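Local coordinates for protein flavin-dependent thymidylate synthase (Thermus thermophilus, PDB 6J61) that probably catalyses the reductive methylation of dUMP to dTMP, with methylenetetrahydrofolate as methyl donor and NADPH and bound FAD as reductant, working as a homotetramer, at residues A[56-61]-A[173-178]; A[22-27]-A[209-214]; A[65-70]-A[167-172]. One frame throughout, in Å; residues are numbered along the deposited sequence.

Contact 1 of 3, residues A[56-61]-A[173-178]; sequences RHTSPF and DLHNLF. With FAD (flavin-adenine dinucleotide), chain E.
H175 lays one face of its imidazole under T58, whose CB stands over the ring centre, 3.7 Å from the centroid, in a CH-pi contact. CG2 of T58 leans toward one side of the same ring, 3.5 Å from H175 CE1, and rests on a face of the R56 guanidinium. With CG anti to the backbone N (chi1 167°), the imidazole reaches the cofactor edge-on: H175 NE2 shares a hydrogen bond of 2.8 Å with FAD O3B on the adenosine ribose. On the other ring nitrogen, a water accepts from R56 NH2 and makes a weak link to H175 ND1. The ribose and adenine are gripped by N176, which receives FAD O2B on OD1 and donates from ND2 to FAD N3A. Behind it D173, the N-cap of the helix, takes N176 N on OD1 at 2.8 Å, while its OD2 uses the syn lone pair for N176 ND2, fixing the rotation of the amide. At the flavin, H57 NE2 lies 3.2 Å from FAD N5, its ring sandwiched between the isoalloxazine and P60. F61 O receives a weak bond from H175 N, L174 CD2 lies at the edge of the F61 ring, and F61 CD2 is 4.2 Å from F178 CE2. Residues 56-61 thus join helix 42-54 to strand 65-73 across the first turn of helix 174-184, with helix 24-32 covering P60, F61 and L174.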
loop_
_atom_site.group_PDB
_atom_site.type_symbol
_atom_site.label_atom_id
_atom_site.label_comp_id
_atom_site.label_asym_id
_atom_site.label_seq_id
_atom_site.Cartn_x
_atom_site.Cartn_y
_atom_site.Cartn_z
ATOM N N ARG A 56 -13.313 2.253 -14.571
ATOM C CA ARG A 56 -12.246 2.223 -13.581
ATOM C C ARG A 56 -12.707 2.570 -12.164
ATOM O O ARG A 56 -11.902 3.029 -11.351
ATOM C CB ARG A 56 -11.128 3.184 -14.002
ATOM C CG ARG A 56 -10.411 2.789 -15.276
ATOM C CD ARG A 56 -9.543 1.572 -15.037
ATOM N NE ARG A 56 -10.307 0.404 -14.603
ATOM C CZ ARG A 56 -9.755 -0.708 -14.122
ATOM N NH1 ARG A 56 -8.432 -0.799 -14.014
ATOM N NH2 ARG A 56 -10.523 -1.728 -13.747
ATOM N N HIS A 57 -13.994 2.389 -11.871
ATOM C CA HIS A 57 -14.516 2.651 -10.527
ATOM C C HIS A 57 -14.187 1.341 -9.806
ATOM O O HIS A 57 -15.013 0.440 -9.709
ATOM C CB HIS A 57 -16.022 2.882 -10.580
ATOM C CG HIS A 57 -16.631 3.218 -9.255
ATOM N ND1 HIS A 57 -15.951 3.073 -8.065
ATOM C CD2 HIS A 57 -17.872 3.657 -8.928
ATOM C CE1 HIS A 57 -16.746 3.401 -7.062
ATOM N NE2 HIS A 57 -17.917 3.758 -7.557
ATOM N N THR A 58 -12.958 1.256 -9.309
ATOM C CA THR A 58 -12.435 0.054 -8.684
ATOM C C THR A 58 -12.773 -0.299 -7.240
ATOM O O THR A 58 -12.739 -1.472 -6.883
ATOM C CB THR A 58 -10.895 0.034 -8.833
ATOM O OG1 THR A 58 -10.328 1.171 -8.164
ATOM C CG2 THR A 58 -10.505 0.080 -10.309
ATOM N N SER A 59 -13.084 0.696 -6.415
ATOM C CA SER A 59 -13.399 0.457 -5.004
ATOM C C SER A 59 -14.361 -0.700 -4.726
ATOM O O SER A 59 -14.109 -1.528 -3.844
ATOM C CB SER A 59 -13.958 1.728 -4.359
ATOM O OG SER A 59 -12.929 2.497 -3.768
ATOM N N PRO A 60 -15.483 -0.768 -5.465
ATOM C CA PRO A 60 -16.466 -1.841 -5.269
ATOM C C PRO A 60 -15.870 -3.232 -5.385
ATOM O O PRO A 60 -16.237 -4.141 -4.623
ATOM C CB PRO A 60 -17.502 -1.556 -6.345
ATOM C CG PRO A 60 -17.496 -0.050 -6.385
ATOM C CD PRO A 60 -16.006 0.257 -6.383
ATOM N N PHE A 61 -14.943 -3.391 -6.329
ATOM C CA PHE A 61 -14.289 -4.672 -6.544
ATOM C C PHE A 61 -13.320 -5.049 -5.423
ATOM O O PHE A 61 -12.921 -6.206 -5.293
ATOM C CB PHE A 61 -13.567 -4.668 -7.892
ATOM C CG PHE A 61 -14.497 -4.557 -9.068
ATOM C CD1 PHE A 61 -14.965 -3.316 -9.488
ATOM C CD2 PHE A 61 -14.936 -5.698 -9.735
ATOM C CE1 PHE A 61 -15.859 -3.216 -10.559
ATOM C CE2 PHE A 61 -15.826 -5.608 -10.803
ATOM C CZ PHE A 61 -16.288 -4.369 -11.215
ATOM N N ASP A 173 -7.636 -8.958 -2.632
ATOM C CA ASP A 173 -8.936 -8.474 -3.068
ATOM C C ASP A 173 -9.115 -8.657 -4.570
ATOM O O ASP A 173 -8.146 -8.682 -5.322
ATOM C CB ASP A 173 -9.108 -7.002 -2.669
ATOM C CG ASP A 173 -8.122 -6.078 -3.365
ATOM O OD1 ASP A 173 -8.316 -5.788 -4.568
ATOM O OD2 ASP A 173 -7.151 -5.638 -2.704
ATOM N N LEU A 174 -10.368 -8.789 -4.999
ATOM C CA LEU A 174 -10.690 -9.018 -6.407
ATOM C C LEU A 174 -10.051 -8.029 -7.403
ATOM O O LEU A 174 -9.560 -8.428 -8.466
ATOM C CB LEU A 174 -12.213 -9.051 -6.589
ATOM C CG LEU A 174 -12.708 -9.408 -7.998
ATOM C CD1 LEU A 174 -11.991 -10.653 -8.524
ATOM C CD2 LEU A 174 -14.215 -9.621 -7.954
ATOM N N HIS A 175 -10.060 -6.750 -7.048
ATOM C CA HIS A 175 -9.475 -5.717 -7.885
ATOM C C HIS A 175 -7.993 -5.997 -8.162
ATOM O O HIS A 175 -7.544 -5.978 -9.309
ATOM C CB HIS A 175 -9.636 -4.367 -7.199
ATOM C CG HIS A 175 -8.806 -3.278 -7.799
ATOM N ND1 HIS A 175 -8.679 -3.103 -9.161
ATOM C CD2 HIS A 175 -8.092 -2.284 -7.221
ATOM C CE1 HIS A 175 -7.922 -2.047 -9.395
ATOM N NE2 HIS A 175 -7.553 -1.533 -8.235
ATOM N N ASN A 176 -7.240 -6.269 -7.106
ATOM C CA ASN A 176 -5.819 -6.554 -7.241
ATOM C C ASN A 176 -5.540 -7.960 -7.754
ATOM O O ASN A 176 -4.465 -8.239 -8.289
ATOM C CB ASN A 176 -5.113 -6.311 -5.906
ATOM C CG ASN A 176 -4.948 -4.834 -5.619
ATOM O OD1 ASN A 176 -4.206 -4.151 -6.309
ATOM N ND2 ASN A 176 -5.660 -4.328 -4.617
ATOM N N LEU A 177 -6.507 -8.852 -7.597
ATOM C CA LEU A 177 -6.323 -10.201 -8.084
ATOM C C LEU A 177 -6.481 -10.142 -9.600
ATOM O O LEU A 177 -5.785 -10.839 -10.320
ATOM C CB LEU A 177 -7.354 -11.140 -7.442
ATOM C CG LEU A 177 -7.305 -12.634 -7.781
ATOM C CD1 LEU A 177 -5.902 -13.183 -7.572
ATOM C CD2 LEU A 177 -8.311 -13.375 -6.919
ATOM N N PHE A 178 -7.388 -9.301 -10.087
ATOM C CA PHE A 178 -7.578 -9.158 -11.534
ATOM C C PHE A 178 -6.299 -8.596 -12.148
ATOM O O PHE A 178 -5.881 -8.994 -13.241
ATOM C CB PHE A 178 -8.740 -8.209 -11.855
ATOM C CG PHE A 178 -10.098 -8.861 -11.811
ATOM C CD1 PHE A 178 -10.285 -10.140 -12.299
ATOM C CD2 PHE A 178 -11.201 -8.167 -11.319
ATOM C CE1 PHE A 178 -11.553 -10.727 -12.298
ATOM C CE2 PHE A 178 -12.467 -8.741 -11.318
ATOM C CZ PHE A 178 -12.644 -10.025 -11.810
HETATM P PA FAD E . -4.622 4.478 -5.495
HETATM O O1A FAD E . -5.425 4.764 -4.280
HETATM O O2A FAD E . -3.338 5.466 -5.527
HETATM O O5B FAD E . -4.135 2.957 -5.430
HETATM C C5B FAD E . -3.530 2.608 -6.673
HETATM C C4B FAD E . -3.464 1.083 -6.753
HETATM O O4B FAD E . -2.667 0.568 -5.656
HETATM C C3B FAD E . -4.848 0.473 -6.620
HETATM O O3B FAD E . -5.503 0.318 -7.877
HETATM C C2B FAD E . -4.573 -0.848 -5.919
HETATM O O2B FAD E . -4.244 -1.849 -6.886
HETATM C C1B FAD E . -3.387 -0.508 -4.977
HETATM N N9A FAD E . -3.815 -0.074 -3.613
HETATM C C8A FAD E . -3.575 1.146 -3.025
HETATM N N7A FAD E . -4.078 1.191 -1.830
HETATM C C5A FAD E . -4.674 0.015 -1.551
HETATM C C6A FAD E . -5.371 -0.515 -0.431
HETATM N N6A FAD E . -5.550 0.258 0.705
HETATM N N1A FAD E . -5.857 -1.788 -0.498
HETATM C C2A FAD E . -5.690 -2.547 -1.595
HETATM N N3A FAD E . -5.038 -2.084 -2.671
HETATM C C4A FAD E . -4.519 -0.825 -2.693
HETATM N N1 FAD E . -14.920 6.457 -5.037
HETATM C C2 FAD E . -15.890 6.463 -4.114
HETATM O O2 FAD E . -15.570 6.379 -2.932
HETATM N N3 FAD E . -17.211 6.561 -4.428
HETATM C C4 FAD E . -17.648 6.655 -5.732
HETATM O O4 FAD E . -18.836 6.741 -5.995
HETATM C C4X FAD E . -16.610 6.646 -6.807
HETATM N N5 FAD E . -16.902 6.725 -8.103
HETATM C C5X FAD E . -15.937 6.714 -9.063
HETATM C C6 FAD E . -16.304 6.798 -10.450
HETATM C C7 FAD E . -15.328 6.789 -11.442
HETATM C C7M FAD E . -15.768 6.880 -12.889
HETATM C C8 FAD E . -13.937 6.697 -11.096
HETATM C C8M FAD E . -12.865 6.687 -12.166
HETATM C C9 FAD E . -13.546 6.616 -9.745
HETATM C C9A FAD E . -14.531 6.620 -8.700
HETATM N N10 FAD E . -14.173 6.534 -7.316
HETATM C C10 FAD E . -15.183 6.542 -6.356
HETATM C "C1'" FAD E . -12.773 6.449 -6.865
HETATM C "C2'" FAD E . -12.198 5.024 -6.927
HETATM O "O2'" FAD E . -13.099 4.093 -6.324
HETATM C "C3'" FAD E . -10.816 4.996 -6.220
HETATM O "O3'" FAD E . -10.958 5.244 -4.813
HETATM C "C4'" FAD E . -9.850 6.050 -6.826
HETATM O "O4'" FAD E . -10.052 6.169 -8.247
HETATM C "C5'" FAD E . -8.410 5.634 -6.565
HETATM O "O5'" FAD E . -8.051 4.655 -7.541
HETATM P P FAD E . -6.836 3.787 -6.980
HETATM O O1P FAD E . -7.218 3.179 -5.676
HETATM O O2P FAD E . -6.523 2.639 -8.054
HETATM O O3P FAD E . -5.511 4.757 -6.850
HETATM O O HOH W 1 -9.963 -4.250 -12.129
#

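Contact 2 of 3, residues A[22-27]-A[209-214]; sequences GDDRAI and PLAWAA
Two helix N-termini pack together here: D24, in the first turn of helix 24-32, accepts through its carboxylate from first-turn backbone amides of helix 209-220. D24 itself follows D23, the N-cap of helix 24-32, whose OD1 accepts from R25 N. P209 brings its ring to the carboxylate of D24, CD and CG both about 3.5 Å from D24 OD2; its own nitrogen has no hydrogen to give. L210 is next: its N donates to D24 OD2 at 2.8 Å, and its side chain crosses that of D24 at about a right angle, with CB against the carboxylate. A211 N then donates to D24 OD1 at 2.9 Å, nearly straight at 171°. Both donors approach from above the carboxylate plane. Two successive N-H groups of the helix's first turn thus each hold one oxygen, and the positive end of the helix dipole would favour the charged form of D24. An alanine in place of D24 would probably leave these two amides without their carboxylate partner and loosen the seating of helix 209-220 on helix 24-32. The methyl of A211 also faces helix 24-32: its CB lies 3.6 Å from I27 CD1.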
loop_
_atom_site.group_PDB
_atom_site.type_symbol
_atom_site.label_atom_id
_atom_site.label_comp_id
_atom_site.label_asym_id
_atom_site.label_seq_id
_atom_site.Cartn_x
_atom_site.Cartn_y
_atom_site.Cartn_z
ATOM N N GLY A 22 -17.568 -12.421 0.060
ATOM C CA GLY A 22 -18.385 -11.773 -0.948
ATOM C C GLY A 22 -18.264 -12.360 -2.333
ATOM O O GLY A 22 -17.303 -13.071 -2.641
ATOM N N ASP A 23 -19.265 -12.073 -3.164
ATOM C CA ASP A 23 -19.304 -12.523 -4.559
ATOM C C ASP A 23 -19.826 -11.348 -5.382
ATOM O O ASP A 23 -19.781 -10.207 -4.904
ATOM C CB ASP A 23 -20.214 -13.754 -4.733
ATOM C CG ASP A 23 -21.649 -13.532 -4.224
ATOM O OD1 ASP A 23 -22.098 -12.368 -4.090
ATOM O OD2 ASP A 23 -22.343 -14.545 -3.975
ATOM N N ASP A 24 -20.330 -11.613 -6.589
ATOM C CA ASP A 24 -20.843 -10.540 -7.458
ATOM C C ASP A 24 -21.783 -9.580 -6.732
ATOM O O ASP A 24 -21.791 -8.380 -7.013
ATOM C CB ASP A 24 -21.582 -11.106 -8.685
ATOM C CG ASP A 24 -20.660 -11.837 -9.651
ATOM O OD1 ASP A 24 -19.554 -11.329 -9.909
ATOM O OD2 ASP A 24 -21.044 -12.916 -10.166
ATOM N N ARG A 25 -22.575 -10.108 -5.800
ATOM C CA ARG A 25 -23.524 -9.286 -5.048
ATOM C C ARG A 25 -22.835 -8.264 -4.158
ATOM O O ARG A 25 -23.370 -7.171 -3.920
ATOM C CB ARG A 25 -24.425 -10.175 -4.192
ATOM C CG ARG A 25 -25.296 -11.123 -5.002
ATOM C CD ARG A 25 -26.031 -12.095 -4.107
ATOM N NE ARG A 25 -25.158 -12.588 -3.047
ATOM C CZ ARG A 25 -25.425 -13.637 -2.281
ATOM N NH1 ARG A 25 -26.547 -14.322 -2.454
ATOM N NH2 ARG A 25 -24.567 -13.994 -1.337
ATOM N N ALA A 26 -21.647 -8.618 -3.670
ATOM C CA ALA A 26 -20.894 -7.733 -2.791
ATOM C C ALA A 26 -20.391 -6.479 -3.524
ATOM O O ALA A 26 -20.368 -5.380 -2.965
ATOM C CB ALA A 26 -19.734 -8.500 -2.180
ATOM N N ILE A 27 -19.991 -6.647 -4.782
ATOM C CA ILE A 27 -19.502 -5.526 -5.572
ATOM C C ILE A 27 -20.626 -4.506 -5.721
ATOM O O ILE A 27 -20.469 -3.316 -5.408
ATOM C CB ILE A 27 -19.078 -5.989 -6.961
ATOM C CG1 ILE A 27 -18.184 -7.212 -6.843
ATOM C CG2 ILE A 27 -18.344 -4.887 -7.665
ATOM C CD1 ILE A 27 -17.918 -7.888 -8.160
ATOM N N PRO A 209 -18.652 -15.009 -11.394
ATOM C CA PRO A 209 -18.936 -15.017 -12.836
ATOM C C PRO A 209 -19.302 -13.683 -13.502
ATOM O O PRO A 209 -18.887 -13.427 -14.632
ATOM C CB PRO A 209 -20.033 -16.084 -12.968
ATOM C CG PRO A 209 -20.690 -16.093 -11.614
ATOM C CD PRO A 209 -19.506 -15.991 -10.692
ATOM N N LEU A 210 -20.069 -12.831 -12.835
ATOM C CA LEU A 210 -20.396 -11.560 -13.474
ATOM C C LEU A 210 -19.139 -10.695 -13.568
ATOM O O LEU A 210 -18.759 -10.246 -14.652
ATOM C CB LEU A 210 -21.499 -10.813 -12.712
ATOM C CG LEU A 210 -22.882 -11.475 -12.678
ATOM C CD1 LEU A 210 -23.896 -10.490 -12.110
ATOM C CD2 LEU A 210 -23.292 -11.914 -14.082
ATOM N N ALA A 211 -18.487 -10.478 -12.430
ATOM C CA ALA A 211 -17.276 -9.674 -12.404
ATOM C C ALA A 211 -16.280 -10.237 -13.413
ATOM O O ALA A 211 -15.632 -9.491 -14.158
ATOM C CB ALA A 211 -16.672 -9.684 -11.018
ATOM N N TRP A 212 -16.168 -11.560 -13.436
ATOM C CA TRP A 212 -15.255 -12.191 -14.355
ATOM C C TRP A 212 -15.668 -11.920 -15.804
ATOM O O TRP A 212 -14.813 -11.747 -16.682
ATOM C CB TRP A 212 -15.185 -13.702 -14.102
ATOM C CG TRP A 212 -14.336 -14.374 -15.137
ATOM C CD1 TRP A 212 -14.737 -14.807 -16.368
ATOM C CD2 TRP A 212 -12.916 -14.539 -15.099
ATOM N NE1 TRP A 212 -13.655 -15.217 -17.103
ATOM C CE2 TRP A 212 -12.524 -15.065 -16.348
ATOM C CE3 TRP A 212 -11.937 -14.288 -14.133
ATOM C CZ2 TRP A 212 -11.191 -15.344 -16.657
ATOM C CZ3 TRP A 212 -10.610 -14.567 -14.440
ATOM C CH2 TRP A 212 -10.250 -15.088 -15.692
ATOM N N ALA A 213 -16.973 -11.894 -16.059
ATOM C CA ALA A 213 -17.439 -11.643 -17.414
ATOM C C ALA A 213 -16.917 -10.283 -17.847
ATOM O O ALA A 213 -16.371 -10.138 -18.937
ATOM C CB ALA A 213 -18.955 -11.666 -17.474
ATOM N N ALA A 214 -17.072 -9.295 -16.985
ATOM C CA ALA A 214 -16.611 -7.953 -17.288
ATOM C C ALA A 214 -15.094 -7.945 -17.485
ATOM O O ALA A 214 -14.578 -7.356 -18.442
ATOM C CB ALA A 214 -17.002 -6.997 -16.150
#

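Contact 3 of 3, residues A[65-70]-A[167-172]; sequences VFKFHV and EFYWKQ
H69 and E167 cross obliquely at one end of this antiparallel strand pair, joined at their ends: H69 NE2 donates to E167 OE2 at 2.9 Å, nearly straight at 170°. The oxygen lies in the imidazole plane, while the donor comes from above the carboxylate plane, the two planes being 45° apart. This His-carboxylate pair has further partners on both sides, R16 at H69 ND1 and Y35 of the second subunit at E167 OE1. Y169, across from H69 in a non-hydrogen-bonded pair, puts CE1 over one face of the imidazole, 3.9 Å from H69 CG; its hydroxyl continues to S34 O of the second subunit. K67 and K171 lie on the same face of the sheet as H69 and Y169, and K67 NZ reaches M63 O of the second subunit.

On the opposite face V70 and F168 lie side by side, pointing the same way. F168 CG takes the crowded position between backbone N and carbonyl carbon (chi1 57°), and V70 CB sits above one ring face in a CH-pi contact, 3.7 Å from F168 CZ. F168 and W170 both pack edge-to-face with W80, a predicted dUMP-site residue, and W170 NE1 donates to Q172 OE1 at 2.9 Å. Six backbone bonds zip the pairs F66-Q172, F68-W170 and V70-F168.

Strand 65-73 is the middle one of five, with 13-21 on its other side; 165-173 lies between it and the outer strand 87-90. Helices 174-184 and 191-207 pack on the face of F66 and F68, the second subunit on that of K67, H69 and Y169.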
loop_
_atom_site.group_PDB
_atom_site.type_symbol
_atom_site.label_atom_id
_atom_site.label_comp_id
_atom_site.label_asym_id
_atom_site.label_seq_id
_atom_site.Cartn_x
_atom_site.Cartn_y
_atom_site.Cartn_z
ATOM N N VAL A 65 -12.879 -10.523 -1.400
ATOM C CA VAL A 65 -11.531 -11.018 -1.109
ATOM C C VAL A 65 -11.387 -12.534 -1.215
ATOM O O VAL A 65 -12.286 -13.282 -0.859
ATOM C CB VAL A 65 -11.069 -10.571 0.313
ATOM C CG1 VAL A 65 -9.654 -11.064 0.604
ATOM C CG2 VAL A 65 -11.120 -9.060 0.420
ATOM N N PHE A 66 -10.243 -12.971 -1.731
ATOM C CA PHE A 66 -9.936 -14.393 -1.875
ATOM C C PHE A 66 -8.665 -14.720 -1.089
ATOM O O PHE A 66 -7.734 -13.913 -1.014
ATOM C CB PHE A 66 -9.730 -14.775 -3.353
ATOM C CG PHE A 66 -10.996 -14.803 -4.160
ATOM C CD1 PHE A 66 -11.667 -13.624 -4.484
ATOM C CD2 PHE A 66 -11.542 -16.013 -4.577
ATOM C CE1 PHE A 66 -12.865 -13.655 -5.211
ATOM C CE2 PHE A 66 -12.738 -16.048 -5.303
ATOM C CZ PHE A 66 -13.397 -14.874 -5.620
ATOM N N LYS A 67 -8.641 -15.908 -0.497
ATOM C CA LYS A 67 -7.500 -16.367 0.281
ATOM C C LYS A 67 -7.137 -17.765 -0.207
ATOM O O LYS A 67 -7.950 -18.680 -0.137
ATOM C CB LYS A 67 -7.860 -16.373 1.771
ATOM C CG LYS A 67 -6.721 -16.782 2.687
ATOM C CD LYS A 67 -6.899 -16.265 4.122
ATOM C CE LYS A 67 -8.147 -16.826 4.809
ATOM N NZ LYS A 67 -8.221 -16.424 6.249
ATOM N N PHE A 68 -5.920 -17.927 -0.717
ATOM C CA PHE A 68 -5.491 -19.222 -1.231
ATOM C C PHE A 68 -4.338 -19.875 -0.472
ATOM O O PHE A 68 -3.587 -19.217 0.252
ATOM C CB PHE A 68 -5.064 -19.114 -2.704
ATOM C CG PHE A 68 -6.125 -18.554 -3.621
ATOM C CD1 PHE A 68 -6.326 -17.181 -3.721
ATOM C CD2 PHE A 68 -6.895 -19.402 -4.414
ATOM C CE1 PHE A 68 -7.272 -16.661 -4.599
ATOM C CE2 PHE A 68 -7.846 -18.881 -5.297
ATOM C CZ PHE A 68 -8.031 -17.508 -5.387
ATOM N N HIS A 69 -4.216 -21.184 -0.670
ATOM C CA HIS A 69 -3.160 -22.005 -0.097
ATOM C C HIS A 69 -2.425 -22.432 -1.367
ATOM O O HIS A 69 -2.959 -23.191 -2.183
ATOM C CB HIS A 69 -3.769 -23.216 0.621
ATOM C CG HIS A 69 -2.760 -24.151 1.220
ATOM N ND1 HIS A 69 -3.119 -25.298 1.895
ATOM C CD2 HIS A 69 -1.406 -24.114 1.242
ATOM C CE1 HIS A 69 -2.033 -25.925 2.306
ATOM N NE2 HIS A 69 -0.979 -25.228 1.922
ATOM N N VAL A 70 -1.217 -21.915 -1.556
ATOM C CA VAL A 70 -0.451 -22.215 -2.758
ATOM C C VAL A 70 0.865 -22.922 -2.469
ATOM O O VAL A 70 1.594 -22.567 -1.543
ATOM C CB VAL A 70 -0.125 -20.911 -3.545
ATOM C CG1 VAL A 70 0.478 -21.247 -4.922
ATOM C CG2 VAL A 70 -1.377 -20.054 -3.676
ATOM N N GLU A 167 5.319 -23.420 0.347
ATOM C CA GLU A 167 3.889 -23.173 0.486
ATOM C C GLU A 167 3.618 -21.869 1.184
ATOM O O GLU A 167 4.432 -21.406 1.985
ATOM C CB GLU A 167 3.202 -24.262 1.302
ATOM C CG GLU A 167 3.428 -25.662 0.837
ATOM C CD GLU A 167 2.614 -26.650 1.647
ATOM O OE1 GLU A 167 2.924 -27.853 1.572
ATOM O OE2 GLU A 167 1.665 -26.229 2.355
ATOM N N PHE A 168 2.450 -21.301 0.895
ATOM C CA PHE A 168 2.028 -20.057 1.507
ATOM C C PHE A 168 0.537 -19.774 1.343
ATOM O O PHE A 168 -0.157 -20.403 0.546
ATOM C CB PHE A 168 2.823 -18.884 0.927
ATOM C CG PHE A 168 2.715 -18.746 -0.577
ATOM C CD1 PHE A 168 3.617 -19.397 -1.413
ATOM C CD2 PHE A 168 1.747 -17.916 -1.147
ATOM C CE1 PHE A 168 3.572 -19.218 -2.804
ATOM C CE2 PHE A 168 1.690 -17.731 -2.535
ATOM C CZ PHE A 168 2.609 -18.384 -3.368
ATOM N N TYR A 169 0.060 -18.824 2.136
ATOM C CA TYR A 169 -1.321 -18.373 2.084
ATOM C C TYR A 169 -1.276 -17.038 1.355
ATOM O O TYR A 169 -0.480 -16.168 1.700
ATOM C CB TYR A 169 -1.873 -18.176 3.501
ATOM C CG TYR A 169 -2.632 -19.368 4.029
ATOM C CD1 TYR A 169 -2.162 -20.666 3.815
ATOM C CD2 TYR A 169 -3.826 -19.201 4.740
ATOM C CE1 TYR A 169 -2.862 -21.767 4.290
ATOM C CE2 TYR A 169 -4.536 -20.299 5.228
ATOM C CZ TYR A 169 -4.049 -21.581 4.997
ATOM O OH TYR A 169 -4.735 -22.685 5.472
ATOM N N TRP A 170 -2.118 -16.882 0.345
ATOM C CA TRP A 170 -2.167 -15.653 -0.429
ATOM C C TRP A 170 -3.564 -15.055 -0.272
ATOM O O TRP A 170 -4.567 -15.666 -0.646
ATOM C CB TRP A 170 -1.842 -15.976 -1.896
ATOM C CG TRP A 170 -1.792 -14.799 -2.839
ATOM C CD1 TRP A 170 -2.773 -14.390 -3.707
ATOM C CD2 TRP A 170 -0.713 -13.876 -2.995
ATOM N NE1 TRP A 170 -2.365 -13.265 -4.392
ATOM C CE2 TRP A 170 -1.106 -12.928 -3.973
ATOM C CE3 TRP A 170 0.552 -13.753 -2.404
ATOM C CZ2 TRP A 170 -0.282 -11.876 -4.368
ATOM C CZ3 TRP A 170 1.380 -12.697 -2.802
ATOM C CH2 TRP A 170 0.956 -11.774 -3.774
ATOM N N LYS A 171 -3.618 -13.864 0.320
ATOM C CA LYS A 171 -4.878 -13.146 0.546
ATOM C C LYS A 171 -4.900 -11.875 -0.300
ATOM O O LYS A 171 -4.048 -10.996 -0.134
ATOM C CB LYS A 171 -5.018 -12.771 2.022
ATOM C CG LYS A 171 -6.413 -12.301 2.396
ATOM C CD LYS A 171 -6.597 -10.791 2.290
ATOM C CE LYS A 171 -6.012 -10.077 3.476
ATOM N NZ LYS A 171 -5.985 -8.600 3.304
ATOM N N GLN A 172 -5.881 -11.761 -1.188
ATOM C CA GLN A 172 -5.950 -10.593 -2.054
ATOM C C GLN A 172 -7.359 -10.250 -2.516
ATOM O O GLN A 172 -8.168 -11.132 -2.766
ATOM C CB GLN A 172 -5.041 -10.825 -3.266
ATOM C CG GLN A 172 -4.799 -9.615 -4.137
ATOM C CD GLN A 172 -3.633 -9.837 -5.063
ATOM O OE1 GLN A 172 -3.505 -10.911 -5.659
ATOM N NE2 GLN A 172 -2.769 -8.832 -5.194
#

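In the fold
Strand 165-173 runs straight into helix 174-184, so contact 3 hands the chain on to contact 1, their centres about 17 Å apart; L177 CD2 of the helix lies 4.1 Å from F66 CB of strand 65-73. The centres of contacts 1 and 2 are about 10 Å apart, and the two touch, with P60 CB 3.6 Å from I27 O. Along the chain contact 3 lies inside the loop closed by contact 1, and that inside the loop closed by contact 2. Contact 1 binds the FAD directly, in a site built from three subunits; the side chain of I27 in contact 2 stays about 10 Å from a bound FAD, while that of Q172 in contact 3 comes within about 4 Å.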